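Local coordinates for N-acetylglucosamine-specific lectin (PDB 6A7T), which binds carbohydrates that carry N-acetylglucosamine, through a C-type lectin fold whose sugar recognition does not depend on calcium, at residues Tyr39-Thr44 with Asp72-Val77; His85-Gly90 with Pro149-Thr154; Gly91-Glu96 with Asp119-Cys124; Pro115-Ala120 with Trp137-Asp142. All coordinates share one frame; numbering follows the deposited sequence.

How the interactions relate
The four contacts run across one C-type lectin fold. Interaction 1 packs helix 68-78 on strand 37-43 and closes before interaction 2 opens. That strand pairs with strand 148-154, which enters interaction 2, so the two contacts touch, their centres about 7 Å apart. Interaction 2 brings strand 86-94 against strand 148-154 and so joins the two antiparallel sheets. Strand 86-94 runs on into interaction 3, whose centre is about 16 Å away. Interactions 3 and 4, about 9 Å apart between centres, share Asp119 and Ala120, and both nest in the loop that interaction 2 closes. Interaction 4 holds the sugar-site residues and interaction 3 adjoins it, about 20 and 22 Å from interaction 1 between centres.

Interaction 1 of 4, residues Tyr39-Thr44 with Asp72-Val77; sequences YLFDET and DFIRGV
Phe41 reaches from strand 37-43 to Val77 and Phe73 of helix 68-78. Its CB leads toward the helix, and CG lies beside the backbone N, anti to the carbonyl carbon (chi1 -63°). Val77 CG1 sits over the centre of the ring, 3.6 Å from the centroid. CG, CD1 and CD2 lie nearest this methyl across the contact. Further out, CE1 also meets Val77 CG2, and CE2 also meets Val77 CB. At the tip, Phe41 CZ lies 3.7 Å from Val77 CB. The edge of the ring meets Phe73 CE2. Ile74 CG2 lies 4.2 Å from Phe41 CE2, also at the edge. Phe73 turns its own edge to the face of Tyr39, with CE2 3.6 Å from Tyr39 CD1 and the planes at 55°, an edge-to-face pair. Tyr39 OH is hydrogen-bonded to Glu70, a calcium ligand. The helix and strand segments run at 36° to each other, with axes 10.9 Å apart. Ile151 of strand 148-154 also touches Phe41 and Ile74, and Phe34 of strand 32-34 stacks on Phe73.

Interaction 2 of 4, residues His85-Gly90 with Pro149-Thr154; sequences HYYWIG and PSICET. With CA (calcium ion), chain C.
Trp88 and Ser150 form a single backbone bridge between the two segments. Trp88 N donates to Pro149 O at 2.9 Å, nearly straight at 165°. Ile151 N donates to Trp88 O at 3.2 Å. The strand segments run at 42° to each other, consistent with the pairing stopping there. Apolar contacts lie beside the bridge. Pro149 CG sits over one face of the Tyr87 ring, 3.9 Å from the centroid, a CH-pi contact. The two side chains cross at about a right angle. Ile151 CD1 meets Tyr87 CB at 3.9 Å and Ile89 CG2 at 4.2 Å. Metal binding is the third kind. Glu153, further along the strand, has an extended side chain, with CG anti to the backbone N (chi1 -179°). Its carboxylate grips the calcium ion with both oxygens, OE1 at 2.5 Å and OE2 at 2.6 Å. Two waters, Thr64, Glu66 and Glu70 also bind the ion. The bridge joins the two sheets of the C-type lectin fold, and Glu153 belongs to its calcium site 1.

Interaction 3 of 4, residues Gly91-Glu96 with Asp119-Cys124; sequences GSWDAE and DADEGC
Trp93 lays one face of its indole over Asp121 and Glu122. Its CB points toward the loop, and CG is anti to the backbone N (chi1 -177°). Asp121 CB sits over the six-membered ring, 3.6 Å from its centroid. The Asp121 carboxylate lies nearly parallel to the indole, with planes 20° apart. Asp121 CG comes within 3.3 Å of Trp93 CH2, and Asp121 OD1 rests near Trp93 CZ3 and CH2. Closer to the backbone, Glu122 N lies 3.4 Å from Trp93 CD2, on the same face. Glu122 CG comes over the five-membered ring, 4.2 Å from its centroid. The carboxylate of Glu122 is steeply turned, at 59° to the indole.

The backbones also pair. Trp93 N donates to Gly123 O at 3.0 Å, nearly in line with the C=O bond. Ser92 CA makes a CA-H...O contact with the same oxygen, which is thus met twice. Ser92 and Cys124 form an antiparallel non-hydrogen-bonded pair, with side chains on one face of the sheet and CA atoms 4.1 Å apart.

The contact ties the long loop of the C-type lectin fold, which carries the calcium-site-2 residue Asp119, to the sheet of strands 86-94 and 124-130. Tyr100 of strand 99-102 meets Trp93 edge-to-face. Trp48 of helix 48-57 touches Ser92 and Cys124, and Cys124 is disulfide-bonded to Cys143.

Interaction 4 of 4, residues Pro115-Ala120 with Trp137-Asp142; sequences PNRPDA and WNDHQD
Asp139 tightly holds the backbone N-H groups of Asp119 and Ala120 with its carboxylate. Asp139 OD1 accepts from Asp119 N at 2.8 Å, and Asp139 OD2 accepts from Ala120 N at 3.0 Å. Both N-H groups come from above the carboxylate plane. Gln141 NE2 donates to the anti lone pair of Asp139 OD2 at 2.8 Å, so three bonds fix the group. Buried Asp139 has CG between the backbone N and carbonyl carbon (chi1 57°). Pro118 CB packs 3.6 Å from Asp139 OD1. Arg117 NE donates to Asn138 OD1 at 2.7 Å, within the guanidinium plane, though bent to 133°. The solvent side is looser: with Asp119 and Gln141 exposed, a water lies 2.7 Å from Asp119 OD2 and within reach of Gln141 OE1. The cis proline Pro118 lies in Arg117-Pro118-Asp119, at the place of the EPN/QPD motif of C-type lectins; Trp137-Asn138-Asp139 is their WND motif. Together they form the site for N-acetylglucosamine (Arg117, Asn138, His140) and calcium 2 (Asp119, Asp139), neither bound here.

Interaction 1 of 4, residues Tyr39-Thr44 with Asp72-Val77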
loop_
_atom_site.group_PDB
_atom_site.type_symbol
_atom_site.label_atom_id
_atom_site.label_comp_id
_atom_site.label_asym_id
_atom_site.label_seq_id
_atom_site.Cartn_x
_atom_site.Cartn_y
_atom_site.Cartn_z
ATOM N N TYR A 39 -2.315 1.976 -9.540
ATOM C CA TYR A 39 -3.009 3.119 -10.120
ATOM C C TYR A 39 -2.628 3.308 -11.585
ATOM O O TYR A 39 -1.444 3.254 -11.960
ATOM C CB TYR A 39 -2.623 4.386 -9.381
ATOM C CG TYR A 39 -2.954 4.377 -7.908
ATOM C CD1 TYR A 39 -2.146 3.711 -6.990
ATOM C CD2 TYR A 39 -4.074 5.030 -7.421
ATOM C CE1 TYR A 39 -2.467 3.661 -5.634
ATOM C CE2 TYR A 39 -4.345 5.077 -6.066
ATOM C CZ TYR A 39 -3.577 4.342 -5.177
ATOM O OH TYR A 39 -3.909 4.410 -3.851
ATOM N N LEU A 40 -3.651 3.723 -12.366
ATOM C CA LEU A 40 -3.465 4.122 -13.755
ATOM C C LEU A 40 -3.927 5.565 -13.898
ATOM O O LEU A 40 -5.103 5.851 -13.656
ATOM C CB LEU A 40 -4.314 3.209 -14.648
ATOM C CG LEU A 40 -4.231 3.525 -16.157
ATOM C CD1 LEU A 40 -2.844 3.311 -16.689
ATOM C CD2 LEU A 40 -5.211 2.690 -16.939
ATOM N N PHE A 41 -3.003 6.445 -14.297
ATOM C CA PHE A 41 -3.291 7.822 -14.626
ATOM C C PHE A 41 -3.532 7.871 -16.131
ATOM O O PHE A 41 -2.570 7.981 -16.911
ATOM C CB PHE A 41 -2.156 8.711 -14.108
ATOM C CG PHE A 41 -2.003 8.674 -12.611
ATOM C CD1 PHE A 41 -1.298 7.645 -11.991
ATOM C CD2 PHE A 41 -2.523 9.689 -11.799
ATOM C CE1 PHE A 41 -1.129 7.621 -10.611
ATOM C CE2 PHE A 41 -2.376 9.644 -10.425
ATOM C CZ PHE A 41 -1.670 8.622 -9.830
ATOM N N ASP A 42 -4.776 7.608 -16.504
ATOM C CA ASP A 42 -5.087 7.391 -17.911
ATOM C C ASP A 42 -5.364 8.730 -18.602
ATOM O O ASP A 42 -6.188 9.507 -18.137
ATOM C CB ASP A 42 -6.239 6.416 -18.094
ATOM C CG ASP A 42 -6.271 5.890 -19.530
ATOM O OD1 ASP A 42 -5.464 4.980 -19.874
ATOM O OD2 ASP A 42 -7.027 6.432 -20.318
ATOM N N GLU A 43 -4.706 8.950 -19.743
ATOM C CA GLU A 43 -4.727 10.250 -20.381
ATOM C C GLU A 43 -5.740 10.320 -21.519
ATOM O O GLU A 43 -5.857 11.382 -22.178
ATOM C CB GLU A 43 -3.318 10.571 -20.838
ATOM C CG GLU A 43 -2.392 10.725 -19.652
ATOM C CD GLU A 43 -1.045 11.306 -19.997
ATOM O OE1 GLU A 43 -0.674 11.209 -21.196
ATOM O OE2 GLU A 43 -0.404 11.859 -19.081
ATOM N N THR A 44 -6.464 9.244 -21.765
ATOM C CA THR A 44 -7.556 9.275 -22.740
ATOM C C THR A 44 -8.719 10.073 -22.137
ATOM O O THR A 44 -9.091 9.871 -21.008
ATOM C CB THR A 44 -8.064 7.901 -23.157
ATOM O OG1 THR A 44 -7.019 7.229 -23.863
ATOM C CG2 THR A 44 -9.283 7.952 -24.044
ATOM N N ASP A 72 -1.686 12.759 -1.169
ATOM C CA ASP A 72 -0.359 13.291 -1.470
ATOM C C ASP A 72 0.258 12.530 -2.646
ATOM O O ASP A 72 0.854 13.138 -3.564
ATOM C CB ASP A 72 0.532 13.307 -0.207
ATOM C CG ASP A 72 0.152 14.344 0.867
ATOM O OD1 ASP A 72 -0.643 15.272 0.583
ATOM O OD2 ASP A 72 0.650 14.207 2.046
ATOM N N PHE A 73 0.170 11.206 -2.629
ATOM C CA PHE A 73 0.667 10.388 -3.670
ATOM C C PHE A 73 0.068 10.864 -4.991
ATOM O O PHE A 73 0.770 11.056 -5.958
ATOM C CB PHE A 73 0.349 8.904 -3.429
ATOM C CG PHE A 73 0.483 8.069 -4.662
ATOM C CD1 PHE A 73 1.729 7.814 -5.219
ATOM C CD2 PHE A 73 -0.654 7.577 -5.300
ATOM C CE1 PHE A 73 1.850 7.085 -6.400
ATOM C CE2 PHE A 73 -0.528 6.847 -6.469
ATOM C CZ PHE A 73 0.714 6.586 -7.004
ATOM N N ILE A 74 -1.267 10.985 -5.053
ATOM C CA ILE A 74 -1.933 11.325 -6.315
ATOM C C ILE A 74 -1.442 12.693 -6.781
ATOM O O ILE A 74 -1.115 12.859 -7.958
ATOM C CB ILE A 74 -3.455 11.268 -6.152
ATOM C CG1 ILE A 74 -3.913 9.828 -5.932
ATOM C CG2 ILE A 74 -4.141 11.924 -7.334
ATOM C CD1 ILE A 74 -5.304 9.685 -5.378
ATOM N N ARG A 75 -1.408 13.659 -5.852
ATOM C CA ARG A 75 -0.992 15.001 -6.189
ATOM C C ARG A 75 0.430 14.960 -6.755
ATOM O O ARG A 75 0.736 15.701 -7.696
ATOM C CB ARG A 75 -1.114 15.935 -4.995
ATOM C CG ARG A 75 -0.844 17.385 -5.390
ATOM C CD ARG A 75 -1.034 18.341 -4.244
ATOM N NE ARG A 75 -2.405 18.394 -3.793
ATOM C CZ ARG A 75 -2.923 17.719 -2.785
ATOM N NH1 ARG A 75 -2.175 17.028 -1.955
ATOM N NH2 ARG A 75 -4.240 17.756 -2.641
ATOM N N GLY A 76 1.289 14.145 -6.136
ATOM C CA GLY A 76 2.696 13.971 -6.614
ATOM C C GLY A 76 2.806 13.617 -8.083
ATOM O O GLY A 76 3.685 14.143 -8.779
ATOM N N VAL A 77 1.925 12.740 -8.579
ATOM C CA VAL A 77 1.920 12.334 -9.960
ATOM C C VAL A 77 1.313 13.444 -10.830
ATOM O O VAL A 77 1.964 13.923 -11.790
ATOM C CB VAL A 77 1.182 10.989 -10.146
ATOM C CG1 VAL A 77 1.143 10.573 -11.608
ATOM C CG2 VAL A 77 1.832 9.883 -9.320
#

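Interaction 2 of 4, residues His85-Gly90 with Pro149-Thr154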
loop_
_atom_site.group_PDB
_atom_site.type_symbol
_atom_site.label_atom_id
_atom_site.label_comp_id
_atom_site.label_asym_id
_atom_site.label_seq_id
_atom_site.Cartn_x
_atom_site.Cartn_y
_atom_site.Cartn_z
ATOM N N HIS A 85 -5.421 19.754 -16.598
ATOM C CA HIS A 85 -5.690 20.573 -15.423
ATOM C C HIS A 85 -6.744 19.934 -14.506
ATOM O O HIS A 85 -7.046 20.470 -13.475
ATOM C CB HIS A 85 -6.140 22.004 -15.842
ATOM C CG HIS A 85 -5.233 22.611 -16.871
ATOM N ND1 HIS A 85 -3.853 22.705 -16.683
ATOM C CD2 HIS A 85 -5.484 23.131 -18.100
ATOM C CE1 HIS A 85 -3.294 23.235 -17.753
ATOM N NE2 HIS A 85 -4.272 23.537 -18.633
ATOM N N TYR A 86 -7.335 18.807 -14.927
ATOM C CA TYR A 86 -8.250 18.069 -14.050
ATOM C C TYR A 86 -8.234 16.596 -14.454
ATOM O O TYR A 86 -7.938 16.272 -15.587
ATOM C CB TYR A 86 -9.687 18.600 -14.118
ATOM C CG TYR A 86 -10.426 18.392 -15.417
ATOM C CD1 TYR A 86 -10.278 19.233 -16.510
ATOM C CD2 TYR A 86 -11.347 17.369 -15.535
ATOM C CE1 TYR A 86 -10.974 19.019 -17.696
ATOM C CE2 TYR A 86 -12.052 17.155 -16.704
ATOM C CZ TYR A 86 -11.873 17.977 -17.794
ATOM O OH TYR A 86 -12.609 17.689 -18.921
ATOM N N TYR A 87 -8.513 15.741 -13.465
ATOM C CA TYR A 87 -8.642 14.291 -13.646
ATOM C C TYR A 87 -9.909 13.842 -12.924
ATOM O O TYR A 87 -10.054 14.142 -11.770
ATOM C CB TYR A 87 -7.449 13.545 -13.044
ATOM C CG TYR A 87 -6.141 13.679 -13.772
ATOM C CD1 TYR A 87 -5.384 14.824 -13.649
ATOM C CD2 TYR A 87 -5.636 12.643 -14.535
ATOM C CE1 TYR A 87 -4.149 14.948 -14.274
ATOM C CE2 TYR A 87 -4.408 12.752 -15.175
ATOM C CZ TYR A 87 -3.662 13.915 -15.045
ATOM O OH TYR A 87 -2.457 14.077 -15.700
ATOM N N TRP A 88 -10.711 13.003 -13.583
ATOM C CA TRP A 88 -11.868 12.391 -12.890
ATOM C C TRP A 88 -11.433 11.396 -11.820
ATOM O O TRP A 88 -10.495 10.591 -12.061
ATOM C CB TRP A 88 -12.782 11.672 -13.894
ATOM C CG TRP A 88 -13.439 12.600 -14.873
ATOM C CD1 TRP A 88 -13.386 12.490 -16.216
ATOM C CD2 TRP A 88 -14.189 13.803 -14.602
ATOM N NE1 TRP A 88 -14.108 13.487 -16.816
ATOM C CE2 TRP A 88 -14.580 14.315 -15.856
ATOM C CE3 TRP A 88 -14.585 14.467 -13.436
ATOM C CZ2 TRP A 88 -15.373 15.457 -15.994
ATOM C CZ3 TRP A 88 -15.359 15.606 -13.570
ATOM C CH2 TRP A 88 -15.724 16.085 -14.832
ATOM N N ILE A 89 -12.178 11.375 -10.705
ATOM C CA ILE A 89 -11.966 10.425 -9.616
ATOM C C ILE A 89 -13.317 9.821 -9.202
ATOM O O ILE A 89 -14.341 10.223 -9.681
ATOM C CB ILE A 89 -11.228 11.044 -8.425
ATOM C CG1 ILE A 89 -12.029 12.168 -7.750
ATOM C CG2 ILE A 89 -9.866 11.526 -8.870
ATOM C CD1 ILE A 89 -11.387 12.721 -6.479
ATOM N N GLY A 90 -13.231 8.825 -8.368
ATOM C CA GLY A 90 -14.345 7.927 -8.022
ATOM C C GLY A 90 -15.208 8.482 -6.904
ATOM O O GLY A 90 -15.516 7.752 -5.956
ATOM N N PRO A 149 -9.101 13.182 -18.559
ATOM C CA PRO A 149 -8.341 11.989 -18.160
ATOM C C PRO A 149 -8.947 11.534 -16.824
ATOM O O PRO A 149 -9.738 12.240 -16.212
ATOM C CB PRO A 149 -6.887 12.517 -18.079
ATOM C CG PRO A 149 -7.076 13.911 -17.590
ATOM C CD PRO A 149 -8.330 14.413 -18.287
ATOM N N SER A 150 -8.474 10.403 -16.339
ATOM C CA SER A 150 -9.063 9.808 -15.112
ATOM C C SER A 150 -8.000 8.966 -14.425
ATOM O O SER A 150 -6.942 8.715 -15.007
ATOM C CB SER A 150 -10.289 9.000 -15.435
ATOM O OG SER A 150 -10.033 7.887 -16.291
ATOM N N ILE A 151 -8.302 8.600 -13.193
ATOM C CA ILE A 151 -7.376 7.799 -12.351
ATOM C C ILE A 151 -8.102 6.535 -11.886
ATOM O O ILE A 151 -9.129 6.627 -11.225
ATOM C CB ILE A 151 -6.834 8.601 -11.158
ATOM C CG1 ILE A 151 -6.198 9.912 -11.621
ATOM C CG2 ILE A 151 -5.841 7.769 -10.371
ATOM C CD1 ILE A 151 -6.022 10.965 -10.564
ATOM N N CYS A 152 -7.563 5.371 -12.270
ATOM C CA CYS A 152 -8.133 4.078 -11.861
ATOM C C CYS A 152 -7.283 3.508 -10.710
ATOM O O CYS A 152 -6.082 3.777 -10.654
ATOM C CB CYS A 152 -8.142 3.014 -12.938
ATOM S SG CYS A 152 -8.956 3.511 -14.471
ATOM N N GLU A 153 -7.941 2.838 -9.765
ATOM C CA GLU A 153 -7.285 2.190 -8.625
ATOM C C GLU A 153 -7.707 0.715 -8.609
ATOM O O GLU A 153 -8.869 0.435 -8.725
ATOM C CB GLU A 153 -7.651 2.925 -7.345
ATOM C CG GLU A 153 -7.004 2.357 -6.082
ATOM C CD GLU A 153 -7.420 2.996 -4.760
ATOM O OE1 GLU A 153 -8.444 3.754 -4.705
ATOM O OE2 GLU A 153 -6.748 2.693 -3.770
ATOM N N THR A 154 -6.753 -0.204 -8.404
ATOM C CA THR A 154 -7.095 -1.614 -8.167
ATOM C C THR A 154 -6.361 -2.094 -6.914
ATOM O O THR A 154 -5.230 -1.646 -6.627
ATOM C CB THR A 154 -6.743 -2.505 -9.367
ATOM O OG1 THR A 154 -7.200 -3.831 -9.097
ATOM C CG2 THR A 154 -5.270 -2.490 -9.688
HETATM CA CA CA C . -7.973 4.404 -2.288
HETATM O O HOH W 1 -6.625 3.154 -0.632
HETATM O O HOH W 2 -9.382 2.370 -2.042
#

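Interaction 3 of 4, residues Gly91-Glu96 with Asp119-Cys124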
loop_
_atom_site.group_PDB
_atom_site.type_symbol
_atom_site.label_atom_id
_atom_site.label_comp_id
_atom_site.label_asym_id
_atom_site.label_seq_id
_atom_site.Cartn_x
_atom_site.Cartn_y
_atom_site.Cartn_z
ATOM N N GLY A 91 -15.650 9.736 -7.052
ATOM C CA GLY A 91 -16.646 10.314 -6.108
ATOM C C GLY A 91 -17.718 11.049 -6.857
ATOM O O GLY A 91 -17.540 11.593 -7.940
ATOM N N SER A 92 -18.917 11.068 -6.283
ATOM C CA SER A 92 -20.063 11.612 -6.948
ATOM C C SER A 92 -21.183 11.731 -5.905
ATOM O O SER A 92 -21.123 11.191 -4.841
ATOM C CB SER A 92 -20.547 10.777 -8.136
ATOM O OG SER A 92 -21.062 9.546 -7.692
ATOM N N TRP A 93 -22.208 12.433 -6.323
ATOM C CA TRP A 93 -23.386 12.695 -5.543
ATOM C C TRP A 93 -24.187 11.415 -5.387
ATOM O O TRP A 93 -24.544 10.768 -6.369
ATOM C CB TRP A 93 -24.244 13.761 -6.209
ATOM C CG TRP A 93 -25.451 14.125 -5.402
ATOM C CD1 TRP A 93 -26.744 13.704 -5.585
ATOM C CD2 TRP A 93 -25.466 15.019 -4.284
ATOM N NE1 TRP A 93 -27.557 14.271 -4.630
ATOM C CE2 TRP A 93 -26.803 15.085 -3.826
ATOM C CE3 TRP A 93 -24.486 15.769 -3.649
ATOM C CZ2 TRP A 93 -27.168 15.895 -2.754
ATOM C CZ3 TRP A 93 -24.840 16.543 -2.572
ATOM C CH2 TRP A 93 -26.163 16.609 -2.143
ATOM N N ASP A 94 -24.451 11.097 -4.138
ATOM C CA ASP A 94 -25.312 9.959 -3.784
ATOM C C ASP A 94 -26.665 10.533 -3.366
ATOM O O ASP A 94 -26.713 11.245 -2.354
ATOM C CB ASP A 94 -24.736 9.175 -2.632
ATOM C CG ASP A 94 -25.464 7.904 -2.261
ATOM O OD1 ASP A 94 -26.580 7.988 -1.679
ATOM O OD2 ASP A 94 -24.890 6.812 -2.586
ATOM N N ALA A 95 -27.709 10.233 -4.141
ATOM C CA ALA A 95 -28.980 10.900 -3.963
ATOM C C ALA A 95 -29.614 10.424 -2.652
ATOM O O ALA A 95 -30.324 11.226 -1.976
ATOM C CB ALA A 95 -29.862 10.726 -5.153
ATOM N N GLU A 96 -29.493 9.132 -2.326
ATOM C CA GLU A 96 -30.122 8.640 -1.089
ATOM C C GLU A 96 -29.514 9.333 0.149
ATOM O O GLU A 96 -30.265 9.751 1.070
ATOM C CB GLU A 96 -30.040 7.118 -0.989
ATOM C CG GLU A 96 -30.926 6.419 -2.002
ATOM C CD GLU A 96 -30.312 6.094 -3.366
ATOM O OE1 GLU A 96 -29.277 6.744 -3.756
ATOM O OE2 GLU A 96 -30.914 5.252 -4.093
ATOM N N ASP A 119 -19.170 23.309 -4.644
ATOM C CA ASP A 119 -19.967 24.480 -4.878
ATOM C C ASP A 119 -21.467 24.135 -4.974
ATOM O O ASP A 119 -22.353 24.944 -4.633
ATOM C CB ASP A 119 -19.521 25.160 -6.158
ATOM C CG ASP A 119 -20.376 26.372 -6.437
ATOM O OD1 ASP A 119 -20.297 27.309 -5.636
ATOM O OD2 ASP A 119 -21.130 26.344 -7.435
ATOM N N ALA A 120 -21.783 22.940 -5.472
ATOM C CA ALA A 120 -23.186 22.567 -5.804
ATOM C C ALA A 120 -23.376 21.046 -5.632
ATOM O O ALA A 120 -22.421 20.272 -5.570
ATOM C CB ALA A 120 -23.546 23.007 -7.193
ATOM N N ASP A 121 -24.637 20.645 -5.445
ATOM C CA ASP A 121 -24.996 19.230 -5.347
ATOM C C ASP A 121 -24.961 18.607 -6.738
ATOM O O ASP A 121 -24.829 19.283 -7.732
ATOM C CB ASP A 121 -26.405 19.084 -4.741
ATOM C CG ASP A 121 -26.599 19.649 -3.338
ATOM O OD1 ASP A 121 -25.608 19.899 -2.625
ATOM O OD2 ASP A 121 -27.783 19.798 -2.939
ATOM N N GLU A 122 -25.137 17.265 -6.779
ATOM C CA GLU A 122 -25.553 16.539 -7.975
ATOM C C GLU A 122 -24.425 16.486 -9.005
ATOM O O GLU A 122 -24.663 16.375 -10.180
ATOM C CB GLU A 122 -26.815 17.153 -8.580
ATOM C CG GLU A 122 -27.953 17.156 -7.568
ATOM C CD GLU A 122 -29.350 17.264 -8.154
ATOM O OE1 GLU A 122 -29.481 17.661 -9.332
ATOM O OE2 GLU A 122 -30.287 16.893 -7.421
ATOM N N GLY A 123 -23.204 16.505 -8.515
ATOM C CA GLY A 123 -22.080 16.450 -9.437
ATOM C C GLY A 123 -21.221 15.205 -9.319
ATOM O O GLY A 123 -21.501 14.272 -8.553
ATOM N N CYS A 124 -20.136 15.217 -10.104
ATOM C CA CYS A 124 -19.079 14.212 -9.982
ATOM C C CYS A 124 -17.766 14.919 -9.672
ATOM O O CYS A 124 -17.653 16.097 -9.952
ATOM C CB CYS A 124 -18.970 13.407 -11.262
ATOM S SG CYS A 124 -20.491 12.487 -11.591
#

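Interaction 4 of 4, residues Pro115-Ala120 with Trp137-Asp142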
loop_
_atom_site.group_PDB
_atom_site.type_symbol
_atom_site.label_atom_id
_atom_site.label_comp_id
_atom_site.label_asym_id
_atom_site.label_seq_id
_atom_site.Cartn_x
_atom_site.Cartn_y
_atom_site.Cartn_z
ATOM N N PRO A 115 -10.986 25.068 -1.872
ATOM C CA PRO A 115 -11.732 26.016 -1.055
ATOM C C PRO A 115 -13.150 26.227 -1.614
ATOM O O PRO A 115 -13.305 26.395 -2.789
ATOM C CB PRO A 115 -10.879 27.288 -1.163
ATOM C CG PRO A 115 -9.504 26.857 -1.656
ATOM C CD PRO A 115 -9.725 25.573 -2.439
ATOM N N ASN A 116 -14.153 26.271 -0.730
ATOM C CA ASN A 116 -15.542 26.611 -1.078
ATOM C C ASN A 116 -16.118 25.619 -2.107
ATOM O O ASN A 116 -16.850 26.039 -3.040
ATOM C CB ASN A 116 -15.649 28.050 -1.556
ATOM C CG ASN A 116 -15.012 28.988 -0.546
ATOM O OD1 ASN A 116 -15.329 28.928 0.641
ATOM N ND2 ASN A 116 -14.057 29.782 -1.000
ATOM N N ARG A 117 -15.698 24.374 -1.937
ATOM C CA ARG A 117 -16.120 23.194 -2.709
ATOM C C ARG A 117 -16.522 22.105 -1.712
ATOM O O ARG A 117 -15.911 21.915 -0.662
ATOM C CB ARG A 117 -14.967 22.728 -3.617
ATOM C CG ARG A 117 -14.593 23.675 -4.747
ATOM C CD ARG A 117 -15.736 24.129 -5.606
ATOM N NE ARG A 117 -15.317 24.935 -6.725
ATOM C CZ ARG A 117 -15.178 26.251 -6.666
ATOM N NH1 ARG A 117 -15.495 26.882 -5.550
ATOM N NH2 ARG A 117 -14.786 26.934 -7.727
ATOM N N PRO A 118 -17.573 21.338 -2.058
ATOM C CA PRO A 118 -18.285 21.476 -3.308
ATOM C C PRO A 118 -19.163 22.729 -3.460
ATOM O O PRO A 118 -19.834 23.158 -2.529
ATOM C CB PRO A 118 -19.191 20.235 -3.317
ATOM C CG PRO A 118 -19.408 19.939 -1.841
ATOM C CD PRO A 118 -18.109 20.344 -1.150
ATOM N N ASP A 119 -19.170 23.309 -4.644
ATOM C CA ASP A 119 -19.967 24.480 -4.878
ATOM C C ASP A 119 -21.467 24.135 -4.974
ATOM O O ASP A 119 -22.353 24.944 -4.633
ATOM C CB ASP A 119 -19.521 25.160 -6.158
ATOM C CG ASP A 119 -20.376 26.372 -6.437
ATOM O OD1 ASP A 119 -20.297 27.309 -5.636
ATOM O OD2 ASP A 119 -21.130 26.344 -7.435
ATOM N N ALA A 120 -21.783 22.940 -5.472
ATOM C CA ALA A 120 -23.186 22.567 -5.804
ATOM C C ALA A 120 -23.376 21.046 -5.632
ATOM O O ALA A 120 -22.421 20.272 -5.570
ATOM C CB ALA A 120 -23.546 23.007 -7.193
ATOM N N TRP A 137 -9.990 18.687 -4.794
ATOM C CA TRP A 137 -11.225 18.201 -5.434
ATOM C C TRP A 137 -12.184 19.342 -5.798
ATOM O O TRP A 137 -12.271 20.335 -5.070
ATOM C CB TRP A 137 -11.936 17.156 -4.570
ATOM C CG TRP A 137 -11.100 16.095 -3.976
ATOM C CD1 TRP A 137 -9.976 15.523 -4.493
ATOM C CD2 TRP A 137 -11.388 15.398 -2.765
ATOM N NE1 TRP A 137 -9.514 14.582 -3.650
ATOM C CE2 TRP A 137 -10.357 14.480 -2.569
ATOM C CE3 TRP A 137 -12.385 15.506 -1.787
ATOM C CZ2 TRP A 137 -10.284 13.642 -1.472
ATOM C CZ3 TRP A 137 -12.279 14.712 -0.671
ATOM C CH2 TRP A 137 -11.296 13.756 -0.532
ATOM N N ASN A 138 -12.862 19.229 -6.959
ATOM C CA ASN A 138 -13.902 20.132 -7.429
ATOM C C ASN A 138 -15.098 19.279 -7.890
ATOM O O ASN A 138 -14.912 18.099 -8.287
ATOM C CB ASN A 138 -13.484 20.955 -8.642
ATOM C CG ASN A 138 -14.498 21.998 -9.010
ATOM O OD1 ASN A 138 -15.040 22.606 -8.109
ATOM N ND2 ASN A 138 -14.765 22.177 -10.300
ATOM N N ASP A 139 -16.298 19.832 -7.787
ATOM C CA ASP A 139 -17.557 19.190 -8.235
ATOM C C ASP A 139 -17.958 19.769 -9.584
ATOM O O ASP A 139 -18.066 21.001 -9.743
ATOM C CB ASP A 139 -18.680 19.448 -7.221
ATOM C CG ASP A 139 -18.939 20.932 -6.973
ATOM O OD1 ASP A 139 -18.013 21.591 -6.464
ATOM O OD2 ASP A 139 -20.009 21.425 -7.402
ATOM N N HIS A 140 -18.227 18.910 -10.576
ATOM C CA HIS A 140 -18.619 19.280 -11.889
ATOM C C HIS A 140 -19.998 18.651 -12.141
ATOM O O HIS A 140 -20.192 17.471 -11.868
ATOM C CB HIS A 140 -17.618 18.797 -12.963
ATOM C CG HIS A 140 -17.935 19.253 -14.345
ATOM N ND1 HIS A 140 -17.761 20.582 -14.735
ATOM C CD2 HIS A 140 -18.316 18.599 -15.472
ATOM C CE1 HIS A 140 -18.042 20.707 -16.014
ATOM N NE2 HIS A 140 -18.420 19.513 -16.489
ATOM N N GLN A 141 -20.931 19.438 -12.679
ATOM C CA GLN A 141 -22.325 18.970 -12.719
ATOM C C GLN A 141 -22.654 18.218 -14.023
ATOM O O GLN A 141 -23.777 17.715 -14.181
ATOM C CB GLN A 141 -23.214 20.175 -12.380
ATOM C CG GLN A 141 -23.440 20.310 -10.877
ATOM C CD GLN A 141 -22.228 20.739 -10.084
ATOM O OE1 GLN A 141 -21.441 21.563 -10.519
ATOM N NE2 GLN A 141 -22.098 20.238 -8.874
ATOM N N ASP A 142 -21.720 18.066 -14.952
ATOM C CA ASP A 142 -21.950 17.257 -16.107
ATOM C C ASP A 142 -21.097 15.981 -16.047
ATOM O O ASP A 142 -19.928 15.988 -16.390
ATOM C CB ASP A 142 -21.644 18.005 -17.395
ATOM C CG ASP A 142 -21.692 17.133 -18.629
ATOM O OD1 ASP A 142 -22.344 16.026 -18.588
ATOM O OD2 ASP A 142 -21.050 17.533 -19.615
HETATM O O HOH W 3 -21.236 24.648 -9.519
#